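Local atomic coordinates of inactive dihydroorotase-like domain (Chaetomium thermophilum, PDB entry 5NNL), a protein that is of unknown function but probably belongs to the amidohydrolase superfamily, with an alpha/beta barrel of alternating strands and helices. Residues G8-L19 with G38-K49; N148-T157 with L173-S183. All coordinates share one frame; numbering follows the deposited sequence.

Contact 1: G8-L19 with G38-K49; sequences GLINIAAFVPGL and GYSMIRIMPVSK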
loop_
_atom_site.group_PDB
_atom_site.type_symbol
_atom_site.label_atom_id
_atom_site.label_comp_id
_atom_site.label_asym_id
_atom_site.label_seq_id
_atom_site.Cartn_x
_atom_site.Cartn_y
_atom_site.Cartn_z
ATOM N N GLY A 8 15.605 2.823 -2.922
ATOM C CA GLY A 8 14.606 1.775 -2.905
ATOM C C GLY A 8 13.269 2.328 -2.463
ATOM O O GLY A 8 13.205 3.096 -1.499
ATOM N N LEU A 9 12.197 1.969 -3.162
ATOM C CA LEU A 9 10.890 2.558 -2.908
ATOM C C LEU A 9 10.078 1.681 -1.962
ATOM O O LEU A 9 10.420 0.529 -1.682
ATOM C CB LEU A 9 10.135 2.787 -4.223
ATOM C CG LEU A 9 10.809 3.753 -5.206
ATOM C CD1 LEU A 9 10.007 3.842 -6.501
ATOM C CD2 LEU A 9 10.997 5.146 -4.594
ATOM N N ILE A 10 8.980 2.251 -1.472
ATOM C CA ILE A 10 8.195 1.666 -0.395
ATOM C C ILE A 10 6.733 1.639 -0.812
ATOM O O ILE A 10 6.175 2.669 -1.207
ATOM C CB ILE A 10 8.373 2.450 0.918
ATOM C CG1 ILE A 10 9.847 2.440 1.334
ATOM C CG2 ILE A 10 7.490 1.867 2.020
ATOM C CD1 ILE A 10 10.163 3.278 2.566
ATOM N N ASN A 11 6.121 0.461 -0.737
ATOM C CA ASN A 11 4.683 0.296 -0.927
ATOM C C ASN A 11 4.084 -0.120 0.409
ATOM O O ASN A 11 4.324 -1.236 0.883
ATOM C CB ASN A 11 4.372 -0.743 -2.002
ATOM C CG ASN A 11 2.884 -1.027 -2.117
ATOM O OD1 ASN A 11 2.054 -0.173 -1.805
ATOM N ND2 ASN A 11 2.541 -2.231 -2.549
ATOM N N ILE A 12 3.305 0.777 1.023
ATOM C CA ILE A 12 2.749 0.497 2.345
ATOM C C ILE A 12 1.500 -0.370 2.315
ATOM O O ILE A 12 0.884 -0.579 3.367
ATOM C CB ILE A 12 2.407 1.796 3.098
ATOM C CG1 ILE A 12 1.411 2.634 2.293
ATOM C CG2 ILE A 12 3.664 2.587 3.358
ATOM C CD1 ILE A 12 0.642 3.625 3.122
ATOM N N ALA A 13 1.098 -0.877 1.151
ATOM C CA ALA A 13 -0.091 -1.727 1.063
ATOM C C ALA A 13 0.115 -2.668 -0.125
ATOM O O ALA A 13 -0.263 -2.353 -1.255
ATOM C CB ALA A 13 -1.364 -0.905 0.914
ATOM N N ALA A 14 0.729 -3.816 0.147
ATOM C CA ALA A 14 0.910 -4.864 -0.847
ATOM C C ALA A 14 -0.084 -5.978 -0.553
ATOM O O ALA A 14 -0.034 -6.593 0.519
ATOM C CB ALA A 14 2.343 -5.396 -0.835
ATOM N N PHE A 15 -0.979 -6.236 -1.499
ATOM C CA PHE A 15 -2.020 -7.231 -1.305
ATOM C C PHE A 15 -1.489 -8.620 -1.640
ATOM O O PHE A 15 -0.871 -8.823 -2.690
ATOM C CB PHE A 15 -3.232 -6.899 -2.172
ATOM C CG PHE A 15 -4.411 -7.800 -1.942
ATOM C CD1 PHE A 15 -5.124 -7.747 -0.753
ATOM C CD2 PHE A 15 -4.814 -8.692 -2.920
ATOM C CE1 PHE A 15 -6.214 -8.575 -0.545
ATOM C CE2 PHE A 15 -5.899 -9.520 -2.719
ATOM C CZ PHE A 15 -6.601 -9.461 -1.530
ATOM N N VAL A 16 -1.735 -9.574 -0.746
ATOM C CA VAL A 16 -1.262 -10.945 -0.916
ATOM C C VAL A 16 -2.455 -11.883 -0.774
ATOM O O VAL A 16 -2.864 -12.195 0.352
ATOM C CB VAL A 16 -0.151 -11.283 0.092
ATOM C CG1 VAL A 16 0.343 -12.719 -0.110
ATOM C CG2 VAL A 16 1.006 -10.298 -0.047
ATOM N N PRO A 17 -3.043 -12.344 -1.883
ATOM C CA PRO A 17 -4.228 -13.216 -1.784
ATOM C C PRO A 17 -4.069 -14.392 -0.832
ATOM O O PRO A 17 -4.909 -14.575 0.057
ATOM C CB PRO A 17 -4.426 -13.673 -3.236
ATOM C CG PRO A 17 -3.915 -12.544 -4.049
ATOM C CD PRO A 17 -2.766 -11.947 -3.272
ATOM N N GLY A 18 -3.023 -15.200 -0.994
ATOM C CA GLY A 18 -2.835 -16.369 -0.154
ATOM C C GLY A 18 -1.922 -16.112 1.025
ATOM O O GLY A 18 -1.125 -16.975 1.405
ATOM N N LEU A 19 -2.039 -14.924 1.621
ATOM C CA LEU A 19 -1.182 -14.569 2.748
ATOM C C LEU A 19 -1.305 -15.579 3.884
ATOM O O LEU A 19 -0.296 -16.000 4.464
ATOM C CB LEU A 19 -1.533 -13.167 3.248
ATOM C CG LEU A 19 -0.741 -12.664 4.456
ATOM C CD1 LEU A 19 0.737 -12.548 4.122
ATOM C CD2 LEU A 19 -1.294 -11.333 4.934
ATOM N N GLY A 38 10.909 -1.842 -8.329
ATOM C CA GLY A 38 11.649 -0.823 -7.612
ATOM C C GLY A 38 11.306 -0.700 -6.144
ATOM O O GLY A 38 11.855 0.182 -5.473
ATOM N N TYR A 39 10.425 -1.550 -5.621
ATOM C CA TYR A 39 10.032 -1.499 -4.217
ATOM C C TYR A 39 10.906 -2.470 -3.431
ATOM O O TYR A 39 10.755 -3.689 -3.554
ATOM C CB TYR A 39 8.550 -1.837 -4.065
ATOM C CG TYR A 39 7.649 -0.986 -4.932
ATOM C CD1 TYR A 39 7.361 0.329 -4.589
ATOM C CD2 TYR A 39 7.099 -1.492 -6.101
ATOM C CE1 TYR A 39 6.547 1.118 -5.384
ATOM C CE2 TYR A 39 6.279 -0.714 -6.903
ATOM C CZ TYR A 39 6.009 0.594 -6.539
ATOM O OH TYR A 39 5.197 1.383 -7.327
ATOM N N SER A 40 11.823 -1.930 -2.627
ATOM C CA SER A 40 12.680 -2.744 -1.772
ATOM C C SER A 40 12.095 -2.955 -0.381
ATOM O O SER A 40 12.700 -3.667 0.427
ATOM C CB SER A 40 14.068 -2.103 -1.654
ATOM O OG SER A 40 13.994 -0.820 -1.055
ATOM N N MET A 41 10.945 -2.352 -0.085
ATOM C CA MET A 41 10.287 -2.490 1.207
ATOM C C MET A 41 8.788 -2.378 0.992
ATOM O O MET A 41 8.323 -1.409 0.385
ATOM C CB MET A 41 10.754 -1.411 2.189
ATOM C CG MET A 41 11.504 -1.934 3.403
ATOM S SD MET A 41 10.461 -2.871 4.539
ATOM C CE MET A 41 10.782 -2.000 6.069
ATOM N N ILE A 42 8.038 -3.354 1.493
ATOM C CA ILE A 42 6.587 -3.367 1.346
ATOM C C ILE A 42 5.954 -3.753 2.673
ATOM O O ILE A 42 6.452 -4.633 3.384
ATOM C CB ILE A 42 6.127 -4.329 0.228
ATOM C CG1 ILE A 42 6.501 -5.777 0.556
ATOM C CG2 ILE A 42 6.725 -3.909 -1.104
ATOM C CD1 ILE A 42 5.913 -6.802 -0.408
ATOM N N ARG A 43 4.856 -3.084 3.009
ATOM C CA ARG A 43 3.990 -3.514 4.094
ATOM C C ARG A 43 2.914 -4.421 3.519
ATOM O O ARG A 43 2.253 -4.067 2.537
ATOM C CB ARG A 43 3.355 -2.321 4.811
ATOM C CG ARG A 43 2.186 -2.706 5.714
ATOM C CD ARG A 43 1.573 -1.521 6.439
ATOM N NE ARG A 43 0.336 -1.927 7.095
ATOM C CZ ARG A 43 -0.822 -2.101 6.464
ATOM N NH1 ARG A 43 -0.915 -1.892 5.155
ATOM N NH2 ARG A 43 -1.893 -2.487 7.144
ATOM N N ILE A 44 2.750 -5.587 4.127
ATOM C CA ILE A 44 1.796 -6.582 3.660
ATOM C C ILE A 44 0.433 -6.274 4.264
ATOM O O ILE A 44 0.300 -6.139 5.487
ATOM C CB ILE A 44 2.262 -8.000 4.029
ATOM C CG1 ILE A 44 3.711 -8.229 3.577
ATOM C CG2 ILE A 44 1.343 -9.037 3.413
ATOM C CD1 ILE A 44 3.943 -8.024 2.094
ATOM N N MET A 45 -0.574 -6.157 3.411
ATOM C CA MET A 45 -1.928 -5.881 3.873
ATOM C C MET A 45 -2.437 -7.069 4.679
ATOM O O MET A 45 -2.497 -8.186 4.147
ATOM C CB MET A 45 -2.849 -5.606 2.689
ATOM C CG MET A 45 -2.434 -4.396 1.858
ATOM S SD MET A 45 -3.533 -4.077 0.470
ATOM C CE MET A 45 -5.031 -3.603 1.329
ATOM N N PRO A 46 -2.816 -6.887 5.947
ATOM C CA PRO A 46 -3.230 -8.046 6.759
ATOM C C PRO A 46 -4.498 -8.728 6.266
ATOM O O PRO A 46 -4.737 -9.883 6.638
ATOM C CB PRO A 46 -3.423 -7.447 8.160
ATOM C CG PRO A 46 -3.663 -5.982 7.933
ATOM C CD PRO A 46 -2.903 -5.619 6.689
ATOM N N VAL A 47 -5.310 -8.067 5.448
ATOM C CA VAL A 47 -6.535 -8.650 4.911
ATOM C C VAL A 47 -6.227 -9.188 3.520
ATOM O O VAL A 47 -5.807 -8.437 2.631
ATOM C CB VAL A 47 -7.676 -7.619 4.875
ATOM C CG1 VAL A 47 -8.906 -8.174 4.163
ATOM C CG2 VAL A 47 -8.038 -7.178 6.299
ATOM N N SER A 48 -6.442 -10.485 3.326
ATOM C CA SER A 48 -6.145 -11.150 2.068
ATOM C C SER A 48 -7.450 -11.613 1.404
ATOM O O SER A 48 -8.536 -11.111 1.729
ATOM C CB SER A 48 -5.148 -12.284 2.336
ATOM O OG SER A 48 -5.590 -13.143 3.373
ATOM N N LYS A 49 -7.344 -12.557 0.463
ATOM C CA LYS A 49 -8.490 -12.934 -0.363
ATOM C C LYS A 49 -9.664 -13.414 0.488
ATOM O O LYS A 49 -10.731 -12.789 0.510
ATOM C CB LYS A 49 -8.070 -14.008 -1.369
ATOM C CG LYS A 49 -9.227 -14.683 -2.113
ATOM C CD LYS A 49 -8.987 -14.712 -3.612
ATOM C CE LYS A 49 -9.827 -15.771 -4.328
ATOM N NZ LYS A 49 -11.074 -15.209 -4.933
#
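Leu-9 to Asn-11 runs beside Met-41 to Ile-44 as a parallel strand pair, the axes 4.8 Å apart and 7° from alignment. The ladder passes from Asn-11 N to Met-41 O at 3.1 Å, then from Arg-43 N to Asn-11 O. Beta bulges shift the register by one residue between Leu-9 and Ile-10 and again between Asn-11 and Ala-14; beyond the second, Ala-14 N reaches Arg-43 O at 2.8 Å.

Among polar side chains, Arg-43 fills the corner at Ile-12: with CG anti to the backbone N (chi1 166°) and the chain extended to NE, NH1 donates to Ile-12 O at 2.9 Å, the oxygen lying in the guanidinium plane. Its NE is hydrogen-bonded to Ser-97 OG. Asn-11 OD1 makes an Asx turn with Ala-13 N, which sits above the amide C=O plane, and also accepts from Ile-218 N.

Apolar contacts cluster at Ile-44, where CG2 meets Leu-19 CD1 at 3.6 Å and Val-16 CG2 on the same methyl. Met-45 SD lies at the edge of the Phe-15 ring, 5.4 Å from its centroid, a Met-aromatic contact.

Helix 26-37 covers Ile-42 and Ile-44, strand 73-79 bonds to the backbone at Ser-40 and Ile-42, and strand 215-217 packs against Asn-11, Ile-12 and Ala-13.

Contact 2: N148-T157 with L173-S183; sequences NRRIHVSAVT and LKVTCDVCVYS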
loop_
_atom_site.group_PDB
_atom_site.type_symbol
_atom_site.label_atom_id
_atom_site.label_comp_id
_atom_site.label_asym_id
_atom_site.label_seq_id
_atom_site.Cartn_x
_atom_site.Cartn_y
_atom_site.Cartn_z
ATOM N N ASN A 148 -4.168 11.760 21.482
ATOM C CA ASN A 148 -3.005 12.509 21.012
ATOM C C ASN A 148 -1.949 11.577 20.421
ATOM O O ASN A 148 -0.782 11.584 20.816
ATOM C CB ASN A 148 -2.408 13.354 22.134
ATOM C CG ASN A 148 -1.358 14.320 21.626
ATOM O OD1 ASN A 148 -1.519 14.941 20.578
ATOM N ND2 ASN A 148 -0.267 14.431 22.357
ATOM N N ARG A 149 -2.374 10.764 19.459
ATOM C CA ARG A 149 -1.480 9.865 18.747
ATOM C C ARG A 149 -1.768 9.963 17.251
ATOM O O ARG A 149 -2.664 10.691 16.814
ATOM C CB ARG A 149 -1.618 8.424 19.261
ATOM C CG ARG A 149 -2.986 7.777 19.052
ATOM C CD ARG A 149 -2.824 6.308 18.715
ATOM N NE ARG A 149 -2.032 6.146 17.497
ATOM C CZ ARG A 149 -1.171 5.157 17.271
ATOM N NH1 ARG A 149 -0.965 4.213 18.181
ATOM N NH2 ARG A 149 -0.502 5.118 16.126
ATOM N N ARG A 150 -0.995 9.219 16.466
ATOM C CA ARG A 150 -1.045 9.302 15.014
ATOM C C ARG A 150 -2.083 8.341 14.449
ATOM O O ARG A 150 -2.367 7.291 15.030
ATOM C CB ARG A 150 0.325 8.986 14.409
ATOM C CG ARG A 150 1.468 9.823 14.965
ATOM C CD ARG A 150 2.805 9.429 14.348
ATOM N NE ARG A 150 2.871 9.748 12.921
ATOM C CZ ARG A 150 3.800 10.506 12.337
ATOM N NH1 ARG A 150 4.793 11.045 13.035
ATOM N NH2 ARG A 150 3.739 10.721 11.031
ATOM N N ILE A 151 -2.646 8.714 13.302
ATOM C CA ILE A 151 -3.553 7.855 12.550
ATOM C C ILE A 151 -3.269 8.041 11.066
ATOM O O ILE A 151 -3.050 9.165 10.602
ATOM C CB ILE A 151 -5.033 8.164 12.865
ATOM C CG1 ILE A 151 -5.963 7.198 12.125
ATOM C CG2 ILE A 151 -5.369 9.592 12.494
ATOM C CD1 ILE A 151 -5.914 5.777 12.639
ATOM N N HIS A 152 -3.277 6.938 10.321
ATOM C CA HIS A 152 -3.063 6.957 8.880
ATOM C C HIS A 152 -4.289 6.389 8.183
ATOM O O HIS A 152 -4.762 5.304 8.535
ATOM C CB HIS A 152 -1.825 6.150 8.483
ATOM C CG HIS A 152 -1.527 6.197 7.015
ATOM N ND1 HIS A 152 -0.853 7.247 6.428
ATOM C CD2 HIS A 152 -1.826 5.336 6.015
ATOM C CE1 HIS A 152 -0.741 7.023 5.131
ATOM N NE2 HIS A 152 -1.323 5.870 4.855
ATOM N N VAL A 153 -4.790 7.119 7.188
ATOM C CA VAL A 153 -5.992 6.745 6.451
ATOM C C VAL A 153 -5.576 6.276 5.066
ATOM O O VAL A 153 -4.880 6.996 4.342
ATOM C CB VAL A 153 -6.982 7.918 6.357
ATOM C CG1 VAL A 153 -8.261 7.482 5.656
ATOM C CG2 VAL A 153 -7.294 8.466 7.741
ATOM N N SER A 154 -6.029 5.088 4.687
ATOM C CA SER A 154 -5.555 4.426 3.483
ATOM C C SER A 154 -6.629 4.409 2.402
ATOM O O SER A 154 -7.830 4.413 2.686
ATOM C CB SER A 154 -5.119 2.994 3.794
ATOM O OG SER A 154 -4.396 2.437 2.710
ATOM N N ALA A 155 -6.169 4.391 1.153
ATOM C CA ALA A 155 -7.031 4.268 -0.020
ATOM C C ALA A 155 -8.154 5.305 -0.003
ATOM O O ALA A 155 -9.318 5.003 -0.270
ATOM C CB ALA A 155 -7.600 2.852 -0.129
ATOM N N VAL A 156 -7.791 6.553 0.300
ATOM C CA VAL A 156 -8.763 7.633 0.210
ATOM C C VAL A 156 -9.226 7.762 -1.235
ATOM O O VAL A 156 -8.426 7.697 -2.178
ATOM C CB VAL A 156 -8.175 8.953 0.735
ATOM C CG1 VAL A 156 -9.225 10.060 0.682
ATOM C CG2 VAL A 156 -7.665 8.780 2.171
ATOM N N THR A 157 -10.537 7.932 -1.413
ATOM C CA THR A 157 -11.148 7.934 -2.735
ATOM C C THR A 157 -12.116 9.084 -2.983
ATOM O O THR A 157 -12.358 9.405 -4.152
ATOM C CB THR A 157 -11.901 6.613 -2.979
ATOM O OG1 THR A 157 -11.064 5.502 -2.627
ATOM C CG2 THR A 157 -12.298 6.480 -4.442
ATOM N N LEU A 173 -4.301 17.932 14.056
ATOM C CA LEU A 173 -4.554 16.513 14.269
ATOM C C LEU A 173 -3.494 15.682 13.551
ATOM O O LEU A 173 -3.168 15.939 12.390
ATOM C CB LEU A 173 -5.956 16.168 13.768
ATOM C CG LEU A 173 -6.620 14.907 14.314
ATOM C CD1 LEU A 173 -8.126 15.086 14.329
ATOM C CD2 LEU A 173 -6.246 13.710 13.479
ATOM N N LYS A 174 -2.950 14.680 14.245
ATOM C CA LYS A 174 -1.837 13.892 13.709
ATOM C C LYS A 174 -2.368 12.827 12.748
ATOM O O LYS A 174 -2.384 11.629 13.036
ATOM C CB LYS A 174 -1.040 13.245 14.835
ATOM C CG LYS A 174 -0.511 14.204 15.891
ATOM C CD LYS A 174 0.696 13.596 16.599
ATOM C CE LYS A 174 0.770 13.985 18.066
ATOM N NZ LYS A 174 0.631 15.449 18.276
ATOM N N VAL A 175 -2.797 13.280 11.572
ATOM C CA VAL A 175 -3.352 12.388 10.563
ATOM C C VAL A 175 -2.519 12.480 9.292
ATOM O O VAL A 175 -2.080 13.565 8.895
ATOM C CB VAL A 175 -4.839 12.698 10.276
ATOM C CG1 VAL A 175 -5.025 14.128 9.857
ATOM C CG2 VAL A 175 -5.396 11.748 9.221
ATOM N N THR A 176 -2.292 11.326 8.668
ATOM C CA THR A 176 -1.720 11.235 7.334
ATOM C C THR A 176 -2.608 10.318 6.504
ATOM O O THR A 176 -3.492 9.642 7.033
ATOM C CB THR A 176 -0.276 10.705 7.363
ATOM O OG1 THR A 176 -0.259 9.370 7.882
ATOM C CG2 THR A 176 0.606 11.593 8.229
ATOM N N CYS A 177 -2.386 10.297 5.191
ATOM C CA CYS A 177 -3.236 9.479 4.339
ATOM C C CYS A 177 -2.506 9.092 3.065
ATOM O O CYS A 177 -1.495 9.691 2.693
ATOM C CB CYS A 177 -4.537 10.206 3.973
ATOM S SG CYS A 177 -4.293 11.681 2.955
ATOM N N ASP A 178 -3.053 8.083 2.388
ATOM C CA ASP A 178 -2.587 7.697 1.068
ATOM C C ASP A 178 -3.773 7.508 0.134
ATOM O O ASP A 178 -4.924 7.398 0.564
ATOM C CB ASP A 178 -1.747 6.403 1.097
ATOM C CG ASP A 178 -2.565 5.168 1.432
ATOM O OD1 ASP A 178 -2.472 4.685 2.581
ATOM O OD2 ASP A 178 -3.295 4.671 0.546
ATOM N N VAL A 179 -3.469 7.503 -1.160
ATOM C CA VAL A 179 -4.405 7.076 -2.189
ATOM C C VAL A 179 -3.730 5.976 -2.988
ATOM O O VAL A 179 -2.507 5.971 -3.167
ATOM C CB VAL A 179 -4.849 8.229 -3.123
ATOM C CG1 VAL A 179 -5.318 9.425 -2.319
ATOM C CG2 VAL A 179 -3.734 8.632 -4.064
ATOM N N CYS A 180 -4.531 5.032 -3.461
ATOM C CA CYS A 180 -4.028 4.035 -4.391
ATOM C C CYS A 180 -3.768 4.687 -5.740
ATOM O O CYS A 180 -4.548 5.523 -6.202
ATOM C CB CYS A 180 -5.027 2.892 -4.549
ATOM S SG CYS A 180 -5.549 2.144 -2.998
ATOM N N VAL A 181 -2.668 4.291 -6.383
ATOM C CA VAL A 181 -2.261 4.939 -7.627
ATOM C C VAL A 181 -3.360 4.835 -8.680
ATOM O O VAL A 181 -3.635 5.800 -9.402
ATOM C CB VAL A 181 -0.935 4.337 -8.132
ATOM C CG1 VAL A 181 -0.600 4.855 -9.537
ATOM C CG2 VAL A 181 0.196 4.668 -7.162
ATOM N N TYR A 182 -3.991 3.666 -8.799
ATOM C CA TYR A 182 -5.054 3.502 -9.788
ATOM C C TYR A 182 -6.163 4.530 -9.602
ATOM O O TYR A 182 -6.793 4.943 -10.582
ATOM C CB TYR A 182 -5.651 2.096 -9.710
ATOM C CG TYR A 182 -4.963 1.037 -10.550
ATOM C CD1 TYR A 182 -3.742 1.276 -11.171
ATOM C CD2 TYR A 182 -5.549 -0.211 -10.724
ATOM C CE1 TYR A 182 -3.127 0.298 -11.934
ATOM C CE2 TYR A 182 -4.946 -1.189 -11.482
ATOM C CZ TYR A 182 -3.739 -0.935 -12.084
ATOM O OH TYR A 182 -3.153 -1.927 -12.834
ATOM N N SER A 183 -6.424 4.944 -8.358
ATOM C CA SER A 183 -7.492 5.905 -8.105
ATOM C C SER A 183 -7.288 7.206 -8.873
ATOM O O SER A 183 -8.265 7.883 -9.210
ATOM C CB SER A 183 -7.591 6.205 -6.610
ATOM O OG SER A 183 -8.018 5.071 -5.877
HETATM O O HOH W 1 -3.890 13.436 16.460
HETATM O O HOH W 2 0.037 9.370 10.883
HETATM O O HOH W 3 -7.434 5.515 -3.306
HETATM O O HOH W 4 -10.450 4.294 -5.386
#
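His-152 sets its imidazole across the Thr-176 side chain at about a right angle; ND1 and OG1 share a hydrogen bond of 2.6 Å, the oxygen at the ring edge and in the ring plane. The two residues pair across parallel strands 151-153 and 175-180, which helix 159-170 links into a beta-alpha-beta crossover, the repeating unit of an alpha/beta barrel. The strand axes approach to 4.5 Å.

CG of His-152 stands anti to the backbone N (chi1 -177°), and the ring thereby spans from Thr-176 to Asp-178, held at both nitrogens. NE2 donates to Asp-178 OD1 at 2.8 Å, using the anti lone pair of that oxygen, with ring and carboxylate planes 28° apart. Ser-154 OG takes the syn lone pair of the same OD1 at 3.0 Å. OD2 receives Ala-155 N from above the carboxylate plane in a nearly straight bond (174°) and is also bonded to Ser-217. The buried carboxylate is thus gripped at both oxygens, which fixes its rotation. Phe-272 meets the His-152 ring edge-to-face.

On the other face, Ile-151 CG2 abuts Val-175 CB at 3.9 Å and Val-153 CG2 approaches Val-175 CG2; helix 134-146 packs over Ile-151, Val-153 and Val-175. At the exposed start, Lys-174 NZ donates to Asn-148 OD1. Past strand 151-153 and at the last residue of strand 175-180, one water bridges the two segments, donating to Val-156 O at 2.6 Å, accepting from Cys-180 N and bonding to Ser-183 OG.

Overall arrangement
Both contacts join parallel neighbouring strands of the barrel and are largely buried, but contact 1 lies nearer the centre of the chain (about 6 Å, centre to centre) than contact 2 (about 11 Å); contact 2 reaches the surface at Lys-174 and Asn-148, contact 1 at Lys-49. Contact 1 relies on a bulged backbone ladder, a single arginine bond to a backbone carbonyl and apolar packing; contact 2 has a regular register and a linked histidine, threonine, serine and aspartate set. Their centres are about 16 Å apart, yet they touch: Ile-12 CD1 packs 3.3 Å from Asp-178 OD1 and also against His-152 NE2. Strand 215-217 adjoins both.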